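Long-range contact in 5-Carboxyvanillate Decarboxylase (Novosphingobium aromaticivorans, PDB 4QRN), which probably removes a carboxyl group from 5-carboxyvanillate as a metal-dependent decarboxylase of the amidohydrolase family, and here holds manganese and a nitrobenzoate inhibitor: residues P155-H166 against F192-V203. Numbering follows the deposited sequence.
Sequences PQDPEWSAREIH and FFDPIFRALVEV
Ile165 enters a hole formed by Ile196, Ala199, Leu200 and Val203, a knob-into-hole fit between two neighbouring outer helices of the amidohydrolase barrel, an (alpha/beta)8-type fold. The 158-166 part of helix 158-170 runs nearly parallel to helix 194-203, the axes of these segments 15° apart and 7.8 Å at closest approach, as expected of consecutive beta-alpha units: helix 158-170 leads into strand 177-179, and helix 194-203 joins that strand to its parallel neighbour 207-209.

Apolar packing dominates the middle. Small side chains permit the close approach: Ala162 CB meets Ala199 CB at 3.7 Å. The first torsion of Ile165 (chi1 -72°) sets its CG2 branch anti to the backbone N, where it touches Val203 CG2, while the other branch brings CD1 against the backbone O of Ile196 and Ala199 CB. Ile165 and Leu200 also reach Ile177, and Ile196 reaches Ile179, so the pair of helices is seated on strand 177-179.

Rings close both ends by CH-pi contact. At the N-terminal end Pro158 lies across the Phe192 ring, its CG 3.8 Å from the ring centroid and offset toward the rim; Arg186 adds a cation-pi contact to the same ring. Pro155 O lies at the edge of the neighbouring Phe193 ring, near its plane, 3.2 Å from CE1. At the other end Val203 CG1 sits over one face of the His166 imidazole, 3.7 Å from its centroid.

One polar bond crosses the interface. Glu202, extended beyond CG, comes to the imidazole edge with its carboxylate turned 46° from the ring plane. His166 NE2 donates to Glu202 OE1 at 2.7 Å, nearly in the plane of the imidazole, and the oxygen receives it through its anti lone pair.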
loop_
_atom_site.group_PDB
_atom_site.type_symbol
_atom_site.label_atom_id
_atom_site.label_comp_id
_atom_site.label_asym_id
_atom_site.label_seq_id
_atom_site.Cartn_x
_atom_site.Cartn_y
_atom_site.Cartn_z
ATOM N N PRO A 155 10.051 -19.919 11.948
ATOM C CA PRO A 155 9.431 -19.245 13.097
ATOM C C PRO A 155 8.357 -20.074 13.758
ATOM O O PRO A 155 7.967 -19.756 14.881
ATOM C CB PRO A 155 8.879 -17.953 12.493
ATOM C CG PRO A 155 9.753 -17.714 11.289
ATOM C CD PRO A 155 9.946 -19.093 10.726
ATOM N N GLN A 156 7.885 -21.125 13.094
ATOM C CA GLN A 156 7.049 -22.114 13.767
ATOM C C GLN A 156 7.702 -22.642 15.039
ATOM O O GLN A 156 7.012 -23.100 15.957
ATOM C CB GLN A 156 6.857 -23.388 12.922
ATOM C CG GLN A 156 6.370 -23.284 11.509
ATOM C CD GLN A 156 7.502 -23.218 10.495
ATOM O OE1 GLN A 156 8.368 -22.349 10.576
ATOM N NE2 GLN A 156 7.484 -24.124 9.512
ATOM N N ASP A 157 9.042 -22.613 15.081
ATOM C CA ASP A 157 9.840 -22.976 16.259
ATOM C C ASP A 157 10.772 -21.799 16.599
ATOM O O ASP A 157 11.919 -21.727 16.134
ATOM C CB ASP A 157 10.651 -24.249 15.992
ATOM C CG ASP A 157 11.361 -24.772 17.228
ATOM O OD1 ASP A 157 11.536 -24.006 18.201
ATOM O OD2 ASP A 157 11.761 -25.958 17.204
ATOM N N PRO A 158 10.270 -20.832 17.379
ATOM C CA PRO A 158 11.081 -19.634 17.639
ATOM C C PRO A 158 12.355 -19.920 18.412
ATOM O O PRO A 158 13.347 -19.233 18.191
ATOM C CB PRO A 158 10.139 -18.707 18.430
ATOM C CG PRO A 158 8.792 -19.188 18.132
ATOM C CD PRO A 158 8.895 -20.683 17.875
ATOM N N GLU A 159 12.347 -20.910 19.290
ATOM C CA GLU A 159 13.538 -21.208 20.055
ATOM C C GLU A 159 14.614 -21.845 19.174
ATOM O O GLU A 159 15.798 -21.497 19.273
ATOM C CB GLU A 159 13.182 -22.094 21.247
ATOM C CG GLU A 159 12.303 -21.340 22.249
ATOM C CD GLU A 159 11.780 -22.210 23.357
ATOM O OE1 GLU A 159 12.444 -23.226 23.671
ATOM O OE2 GLU A 159 10.703 -21.874 23.910
ATOM N N TRP A 160 14.222 -22.741 18.273
ATOM C CA TRP A 160 15.187 -23.282 17.320
ATOM C C TRP A 160 15.703 -22.168 16.427
ATOM O O TRP A 160 16.897 -22.083 16.126
ATOM C CB TRP A 160 14.582 -24.394 16.455
ATOM C CG TRP A 160 15.551 -24.885 15.428
ATOM C CD1 TRP A 160 16.490 -25.857 15.600
ATOM C CD2 TRP A 160 15.712 -24.398 14.089
ATOM N NE1 TRP A 160 17.211 -26.016 14.445
ATOM C CE2 TRP A 160 16.757 -25.127 13.505
ATOM C CE3 TRP A 160 15.062 -23.428 13.324
ATOM C CZ2 TRP A 160 17.181 -24.902 12.197
ATOM C CZ3 TRP A 160 15.492 -23.191 12.019
ATOM C CH2 TRP A 160 16.536 -23.938 11.469
ATOM N N SER A 161 14.793 -21.286 16.006
ATOM C CA SER A 161 15.189 -20.179 15.140
ATOM C C SER A 161 16.227 -19.283 15.813
ATOM O O SER A 161 17.164 -18.830 15.173
ATOM C CB SER A 161 13.967 -19.373 14.714
ATOM O OG SER A 161 13.122 -20.119 13.837
ATOM N N ALA A 162 16.068 -19.059 17.115
ATOM C CA ALA A 162 17.052 -18.298 17.873
ATOM C C ALA A 162 18.413 -19.000 17.847
ATOM O O ALA A 162 19.452 -18.358 17.657
ATOM C CB ALA A 162 16.568 -18.089 19.300
ATOM N N ARG A 163 18.422 -20.319 18.043
ATOM C CA ARG A 163 19.678 -21.062 17.941
ATOM C C ARG A 163 20.295 -20.945 16.552
ATOM O O ARG A 163 21.526 -20.857 16.430
ATOM C CB ARG A 163 19.494 -22.548 18.312
ATOM C CG ARG A 163 19.079 -22.728 19.760
ATOM C CD ARG A 163 19.089 -24.181 20.224
ATOM N NE ARG A 163 18.205 -25.105 19.499
ATOM C CZ ARG A 163 16.929 -25.363 19.807
ATOM N NH1 ARG A 163 16.300 -24.703 20.777
ATOM N NH2 ARG A 163 16.255 -26.268 19.106
ATOM N N GLU A 164 19.458 -20.925 15.518
ATOM C CA GLU A 164 19.947 -20.858 14.146
ATOM C C GLU A 164 20.459 -19.454 13.789
ATOM O O GLU A 164 21.387 -19.323 12.980
ATOM C CB GLU A 164 18.851 -21.329 13.184
ATOM C CG GLU A 164 19.356 -21.615 11.761
ATOM C CD GLU A 164 20.189 -22.898 11.621
ATOM O OE1 GLU A 164 20.606 -23.517 12.638
ATOM O OE2 GLU A 164 20.435 -23.294 10.453
ATOM N N ILE A 165 19.865 -18.416 14.378
ATOM C CA ILE A 165 20.396 -17.065 14.250
ATOM C C ILE A 165 21.825 -17.037 14.820
ATOM O O ILE A 165 22.750 -16.511 14.189
ATOM C CB ILE A 165 19.479 -16.081 14.978
ATOM C CG1 ILE A 165 18.174 -15.916 14.179
ATOM C CG2 ILE A 165 20.165 -14.725 15.198
ATOM C CD1 ILE A 165 17.049 -15.312 14.986
ATOM N N HIS A 166 22.019 -17.629 15.994
ATOM C CA HIS A 166 23.357 -17.708 16.565
ATOM C C HIS A 166 24.299 -18.543 15.721
ATOM O O HIS A 166 25.442 -18.154 15.512
ATOM C CB HIS A 166 23.262 -18.228 17.994
ATOM C CG HIS A 166 22.946 -17.142 18.970
ATOM N ND1 HIS A 166 23.920 -16.293 19.464
ATOM C CD2 HIS A 166 21.778 -16.757 19.539
ATOM C CE1 HIS A 166 23.361 -15.429 20.291
ATOM N NE2 HIS A 166 22.064 -15.686 20.354
ATOM N N PHE A 192 4.717 -15.034 21.141
ATOM C CA PHE A 192 5.317 -16.327 20.808
ATOM C C PHE A 192 6.655 -16.191 20.078
ATOM O O PHE A 192 7.547 -17.009 20.276
ATOM C CB PHE A 192 4.315 -17.101 19.959
ATOM C CG PHE A 192 4.787 -18.450 19.501
ATOM C CD1 PHE A 192 4.901 -19.511 20.392
ATOM C CD2 PHE A 192 5.069 -18.674 18.157
ATOM C CE1 PHE A 192 5.311 -20.769 19.957
ATOM C CE2 PHE A 192 5.471 -19.927 17.717
ATOM C CZ PHE A 192 5.591 -20.977 18.614
ATOM N N PHE A 193 6.792 -15.175 19.225
ATOM C CA PHE A 193 7.987 -15.043 18.398
ATOM C C PHE A 193 9.129 -14.286 19.064
ATOM O O PHE A 193 10.202 -14.128 18.470
ATOM C CB PHE A 193 7.623 -14.399 17.050
ATOM C CG PHE A 193 6.627 -15.222 16.278
ATOM C CD1 PHE A 193 7.003 -16.404 15.662
ATOM C CD2 PHE A 193 5.291 -14.826 16.225
ATOM C CE1 PHE A 193 6.048 -17.182 14.988
ATOM C CE2 PHE A 193 4.350 -15.580 15.577
ATOM C CZ PHE A 193 4.718 -16.767 14.952
ATOM N N ASP A 194 8.938 -13.861 20.308
ATOM C CA ASP A 194 9.935 -13.041 20.970
ATOM C C ASP A 194 11.361 -13.627 20.988
ATOM O O ASP A 194 12.301 -12.857 20.867
ATOM C CB ASP A 194 9.480 -12.709 22.397
ATOM C CG ASP A 194 10.370 -11.687 23.056
ATOM O OD1 ASP A 194 10.431 -10.547 22.549
ATOM O OD2 ASP A 194 11.015 -12.020 24.068
ATOM N N PRO A 195 11.528 -14.963 21.106
ATOM C CA PRO A 195 12.903 -15.477 21.085
ATOM C C PRO A 195 13.711 -15.079 19.855
ATOM O O PRO A 195 14.941 -14.982 19.948
ATOM C CB PRO A 195 12.707 -16.996 21.172
ATOM C CG PRO A 195 11.431 -17.145 21.978
ATOM C CD PRO A 195 10.556 -16.035 21.425
ATOM N N ILE A 196 13.054 -14.877 18.720
ATOM C CA ILE A 196 13.758 -14.494 17.521
ATOM C C ILE A 196 14.357 -13.089 17.703
ATOM O O ILE A 196 15.525 -12.869 17.350
ATOM C CB ILE A 196 12.786 -14.541 16.331
ATOM C CG1 ILE A 196 12.491 -16.009 15.982
ATOM C CG2 ILE A 196 13.323 -13.724 15.128
ATOM C CD1 ILE A 196 11.318 -16.196 15.013
ATOM N N PHE A 197 13.575 -12.156 18.239
ATOM C CA PHE A 197 14.090 -10.820 18.483
ATOM C C PHE A 197 15.184 -10.802 19.523
ATOM O O PHE A 197 16.167 -10.091 19.356
ATOM C CB PHE A 197 12.953 -9.871 18.827
ATOM C CG PHE A 197 12.012 -9.685 17.669
ATOM C CD1 PHE A 197 12.434 -8.994 16.552
ATOM C CD2 PHE A 197 10.750 -10.246 17.664
ATOM C CE1 PHE A 197 11.607 -8.822 15.455
ATOM C CE2 PHE A 197 9.908 -10.095 16.564
ATOM C CZ PHE A 197 10.331 -9.379 15.458
ATOM N N ARG A 198 15.050 -11.586 20.583
ATOM C CA ARG A 198 16.097 -11.657 21.598
ATOM C C ARG A 198 17.410 -12.087 20.941
ATOM O O ARG A 198 18.473 -11.517 21.228
ATOM C CB ARG A 198 15.711 -12.626 22.710
ATOM C CG ARG A 198 14.635 -12.071 23.652
ATOM C CD ARG A 198 15.130 -11.055 24.679
ATOM N NE ARG A 198 16.035 -11.702 25.624
ATOM C CZ ARG A 198 15.640 -12.471 26.633
ATOM N NH1 ARG A 198 14.346 -12.595 26.905
ATOM N NH2 ARG A 198 16.547 -13.095 27.380
ATOM N N ALA A 199 17.356 -13.077 20.059
ATOM C CA ALA A 199 18.564 -13.574 19.420
ATOM C C ALA A 199 19.178 -12.549 18.473
ATOM O O ALA A 199 20.398 -12.398 18.443
ATOM C CB ALA A 199 18.275 -14.888 18.688
ATOM N N LEU A 200 18.345 -11.853 17.696
ATOM C CA LEU A 200 18.854 -10.820 16.793
ATOM C C LEU A 200 19.590 -9.729 17.551
ATOM O O LEU A 200 20.627 -9.260 17.100
ATOM C CB LEU A 200 17.700 -10.199 15.986
ATOM C CG LEU A 200 17.115 -11.114 14.919
ATOM C CD1 LEU A 200 15.737 -10.599 14.467
ATOM C CD2 LEU A 200 18.091 -11.190 13.764
ATOM N N VAL A 201 19.064 -9.347 18.707
ATOM C CA VAL A 201 19.734 -8.317 19.483
ATOM C C VAL A 201 21.031 -8.877 20.083
ATOM O O VAL A 201 22.039 -8.177 20.132
ATOM C CB VAL A 201 18.779 -7.759 20.545
ATOM C CG1 VAL A 201 19.516 -6.928 21.615
ATOM C CG2 VAL A 201 17.651 -6.952 19.859
ATOM N N GLU A 202 21.023 -10.137 20.518
ATOM C CA GLU A 202 22.242 -10.772 21.044
ATOM C C GLU A 202 23.378 -10.799 20.015
ATOM O O GLU A 202 24.527 -10.537 20.349
ATOM C CB GLU A 202 21.945 -12.191 21.520
ATOM C CG GLU A 202 21.142 -12.223 22.819
ATOM C CD GLU A 202 20.466 -13.550 23.127
ATOM O OE1 GLU A 202 20.587 -14.512 22.338
ATOM O OE2 GLU A 202 19.811 -13.623 24.187
ATOM N N VAL A 203 23.068 -11.149 18.772
ATOM C CA VAL A 203 24.094 -11.167 17.724
ATOM C C VAL A 203 24.261 -9.799 17.053
ATOM O O VAL A 203 25.183 -9.599 16.259
ATOM C CB VAL A 203 23.831 -12.252 16.633
ATOM C CG1 VAL A 203 23.810 -13.671 17.251
ATOM C CG2 VAL A 203 22.566 -11.963 15.849
#